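Local coordinates for luciferase-like monooxygenase (Streptomyces bottropensis, PDB 4US5), which probably acts as a flavin-dependent monooxygenase of the bacterial luciferase family, inserting oxygen from molecular oxygen into an organic substrate, at residues 104-109 / 165-170. Numbering follows the deposited sequence.
Sequences RIDLGI and GPALWL. With P4G (1-ethoxy-2-(2-ethoxyethoxy)ethane), chain B.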
ATOM      1  N   ARG D 104     -13.649  -8.111  -1.774  1.00 22.73           N
ATOM      2  CA  ARG D 104     -12.868  -8.676  -2.876  1.00 22.41           C
ATOM      3  C   ARG D 104     -11.434  -9.065  -2.494  1.00 20.59           C
ATOM      4  O   ARG D 104     -10.687  -9.572  -3.339  1.00 22.94           O
ATOM      5  CB  ARG D 104     -12.811  -7.702  -4.033  1.00 23.26           C
ATOM      6  CG  ARG D 104     -14.158  -7.480  -4.742  1.00 25.11           C
ATOM      7  CD  ARG D 104     -13.986  -6.563  -5.925  1.00 23.98           C
ATOM      8  NE  ARG D 104     -13.092  -7.134  -6.899  1.00 23.81           N
ATOM      9  CZ  ARG D 104     -12.301  -6.443  -7.709  1.00 24.27           C
ATOM     10  NH1 ARG D 104     -12.242  -5.105  -7.648  1.00 25.81           N
ATOM     11  NH2 ARG D 104     -11.524  -7.076  -8.545  1.00 22.45           N
ATOM     12  N   ILE D 105     -11.031  -8.780  -1.257  1.00 22.26           N
ATOM     13  CA  ILE D 105      -9.606  -8.783  -0.879  1.00 22.20           C
ATOM     14  C   ILE D 105      -9.261 -10.024  -0.056  1.00 23.97           C
ATOM     15  O   ILE D 105      -9.962 -10.374   0.917  1.00 22.64           O
ATOM     16  CB  ILE D 105      -9.226  -7.514  -0.047  1.00 22.62           C
ATOM     17  CG1 ILE D 105      -9.525  -6.244  -0.847  1.00 21.27           C
ATOM     18  CG2 ILE D 105      -7.772  -7.568   0.419  1.00 22.36           C
ATOM     19  CD1 ILE D 105      -8.820  -6.129  -2.179  1.00 23.42           C
ATOM     20  N   ASP D 106      -8.177 -10.676  -0.476  1.00 24.73           N
ATOM     21  CA  ASP D 106      -7.591 -11.783   0.236  1.00 25.11           C
ATOM     22  C   ASP D 106      -6.330 -11.325   0.965  1.00 26.87           C
ATOM     23  O   ASP D 106      -5.480 -10.660   0.388  1.00 25.65           O
ATOM     24  CB  ASP D 106      -7.174 -12.878  -0.737  1.00 25.85           C
ATOM     25  CG  ASP D 106      -8.347 -13.590  -1.396  1.00 25.39           C
ATOM     26  OD1 ASP D 106      -9.482 -13.545  -0.854  1.00 23.67           O
ATOM     27  OD2 ASP D 106      -8.103 -14.246  -2.451  1.00 26.39           O
ATOM     28  N   LEU D 107      -6.252 -11.632   2.250  1.00 23.96           N
ATOM     29  CA  LEU D 107      -5.042 -11.431   3.008  1.00 24.93           C
ATOM     30  C   LEU D 107      -4.371 -12.802   3.222  1.00 25.98           C
ATOM     31  O   LEU D 107      -4.576 -13.443   4.253  1.00 27.18           O
ATOM     32  CB  LEU D 107      -5.338 -10.779   4.335  1.00 25.11           C
ATOM     33  CG  LEU D 107      -4.214 -10.508   5.331  1.00 24.78           C
ATOM     34  CD1 LEU D 107      -2.948 -10.008   4.674  1.00 26.72           C
ATOM     35  CD2 LEU D 107      -4.689  -9.522   6.389  1.00 26.56           C
ATOM     36  N   GLY D 108      -3.602 -13.219   2.226  1.00 24.69           N
ATOM     37  CA  GLY D 108      -2.760 -14.383   2.359  1.00 28.04           C
ATOM     38  C   GLY D 108      -1.515 -14.030   3.150  1.00 27.93           C
ATOM     39  O   GLY D 108      -0.867 -13.006   2.901  1.00 25.16           O
ATOM     40  N   ILE D 109      -1.197 -14.886   4.124  1.00 28.62           N
ATOM     41  CA  ILE D 109      -0.048 -14.700   5.030  1.00 28.53           C
ATOM     42  C   ILE D 109       0.948 -15.800   4.759  1.00 30.31           C
ATOM     43  O   ILE D 109       0.557 -16.966   4.693  1.00 34.20           O
ATOM     44  CB  ILE D 109      -0.507 -14.841   6.489  1.00 30.14           C
ATOM     45  CG1 ILE D 109      -1.495 -13.736   6.827  1.00 31.74           C
ATOM     46  CG2 ILE D 109       0.687 -14.823   7.459  1.00 32.95           C
ATOM     47  CD1 ILE D 109      -0.939 -12.342   6.605  1.00 32.31           C
ATOM     48  N   GLY D 165     -14.691  -8.015   6.034  1.00 30.44           N
ATOM     49  CA  GLY D 165     -13.256  -7.812   6.059  1.00 26.93           C
ATOM     50  C   GLY D 165     -12.560  -8.671   5.032  1.00 27.37           C
ATOM     51  O   GLY D 165     -13.213  -9.435   4.308  1.00 26.88           O
ATOM     52  N   PRO D 166     -11.232  -8.552   4.948  1.00 26.35           N
ATOM     53  CA  PRO D 166     -10.452  -9.352   4.002  1.00 27.63           C
ATOM     54  C   PRO D 166     -10.435 -10.809   4.432  1.00 28.45           C
ATOM     55  O   PRO D 166     -10.536 -11.077   5.621  1.00 28.82           O
ATOM     56  CB  PRO D 166      -9.055  -8.775   4.124  1.00 27.34           C
ATOM     57  CG  PRO D 166      -8.996  -8.216   5.499  1.00 28.00           C
ATOM     58  CD  PRO D 166     -10.360  -7.657   5.744  1.00 30.85           C
ATOM     59  N   ALA D 167     -10.323 -11.707   3.460  1.00 29.15           N
ATOM     60  CA  ALA D 167     -10.327 -13.154   3.713  1.00 28.61           C
ATOM     61  C   ALA D 167      -8.930 -13.609   4.021  1.00 29.11           C
ATOM     62  O   ALA D 167      -8.022 -13.492   3.186  1.00 26.23           O
ATOM     63  CB  ALA D 167     -10.877 -13.898   2.507  1.00 27.35           C
ATOM     64  N   LEU D 168      -8.751 -14.120   5.231  1.00 31.11           N
ATOM     65  CA  LEU D 168      -7.476 -14.597   5.719  1.00 34.19           C
ATOM     66  C   LEU D 168      -7.143 -15.993   5.136  1.00 35.06           C
ATOM     67  O   LEU D 168      -7.962 -16.923   5.201  1.00 35.70           O
ATOM     68  CB  LEU D 168      -7.528 -14.636   7.261  1.00 36.91           C
ATOM     69  CG  LEU D 168      -6.294 -14.332   8.078  1.00 40.43           C
ATOM     70  CD1 LEU D 168      -5.652 -13.016   7.687  1.00 42.21           C
ATOM     71  CD2 LEU D 168      -6.681 -14.310   9.566  1.00 42.48           C
ATOM     72  N   TRP D 169      -5.965 -16.104   4.542  1.00 34.08           N
ATOM     73  CA  TRP D 169      -5.445 -17.356   4.015  1.00 31.73           C
ATOM     74  C   TRP D 169      -4.056 -17.583   4.569  1.00 32.73           C
ATOM     75  O   TRP D 169      -3.270 -16.643   4.735  1.00 32.75           O
ATOM     76  CB  TRP D 169      -5.338 -17.307   2.477  1.00 30.40           C
ATOM     77  CG  TRP D 169      -6.635 -17.484   1.757  1.00 32.98           C
ATOM     78  CD1 TRP D 169      -7.604 -16.548   1.583  1.00 32.80           C
ATOM     79  CD2 TRP D 169      -7.091 -18.659   1.089  1.00 34.35           C
ATOM     80  NE1 TRP D 169      -8.622 -17.054   0.844  1.00 33.68           N
ATOM     81  CE2 TRP D 169      -8.343 -18.360   0.536  1.00 33.72           C
ATOM     82  CE3 TRP D 169      -6.563 -19.941   0.910  1.00 33.18           C
ATOM     83  CZ2 TRP D 169      -9.086 -19.284  -0.168  1.00 36.36           C
ATOM     84  CZ3 TRP D 169      -7.304 -20.872   0.201  1.00 33.44           C
ATOM     85  CH2 TRP D 169      -8.552 -20.540  -0.334  1.00 37.58           C
ATOM     86  N   LEU D 170      -3.726 -18.837   4.838  1.00 34.93           N
ATOM     87  CA  LEU D 170      -2.373 -19.187   5.234  1.00 33.98           C
ATOM     88  C   LEU D 170      -1.711 -19.886   4.084  1.00 35.22           C
ATOM     89  O   LEU D 170      -2.256 -20.866   3.544  1.00 34.57           O
ATOM     90  CB  LEU D 170      -2.367 -20.073   6.492  1.00 38.14           C
ATOM     91  CG  LEU D 170      -0.967 -20.450   6.999  1.00 41.49           C
ATOM     92  CD1 LEU D 170      -0.119 -19.214   7.256  1.00 40.26           C
ATOM     93  CD2 LEU D 170      -1.071 -21.271   8.271  1.00 44.48           C
TER
HETATM   94  C8  P4G B1342     -11.285   2.574 -11.292  1.00 55.36           C
HETATM   95  C7  P4G B1342     -12.436   2.134 -10.389  1.00 56.75           C
HETATM   96  O4  P4G B1342     -12.254   0.803  -9.865  1.00 54.49           O
HETATM   97  C6  P4G B1342     -12.284   0.599  -8.417  1.00 50.17           C
HETATM   98  C5  P4G B1342     -13.636   0.881  -7.725  1.00 59.17           C
HETATM   99  O3  P4G B1342     -13.862  -0.006  -6.605  1.00 62.06           O
HETATM  100  C4  P4G B1342     -15.061   0.284  -5.859  1.00 66.18           C
HETATM  101  C3  P4G B1342     -15.856  -0.988  -5.541  1.00 65.07           C
HETATM  102  O2  P4G B1342     -14.967  -2.028  -5.108  1.00 63.09           O
HETATM  103  C2  P4G B1342     -14.957  -3.230  -5.881  1.00 48.24           C
HETATM  104  C1  P4G B1342     -14.314  -2.977  -7.225  1.00 48.21           C
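The Asp106 carboxylate and the Trp169 indole run alongside each other, their planes 53° apart. Asp106 OD1 meets the ring obliquely, 4.0 Å from Trp169 NE1, and the two are not bonded. The ring's edge has Ala167 O in its plane. Both residues belong to neighbouring parallel strands of the luciferase-like TIM barrel. The carboxylate forms salt bridges with Arg42 and Arg74 and a hydrogen bond with Trp44, whose ring meets Trp169 edge-to-face; Trp169 NE1 hydrogen-bonds EPE, probably from the crystallisation liquor. Arg104 has P4G C1 at its guanidinium edge, 3.0 Å from NH1, while NH1 hydrogen-bonds Ala67 O, and NH2 hydrogen-bonds Ile73 O and Thr70 OG1. Replacing Arg104 by alanine would probably leave the carbonyls of Ala67 and Ile73 without this donor and remove one of the groups lining the P4G pocket. On the opposite face of this strand pair, Leu107 packs on Leu168. Leu107 CG sits anti to the backbone N (chi1 178°), which brings it 3.7 Å from Leu168 CD1, and helix 137-147 packs on both leucines through Leu144. Four backbone hydrogen bonds form a parallel ladder, among them Trp169 N to Leu107 O at 3.0 Å.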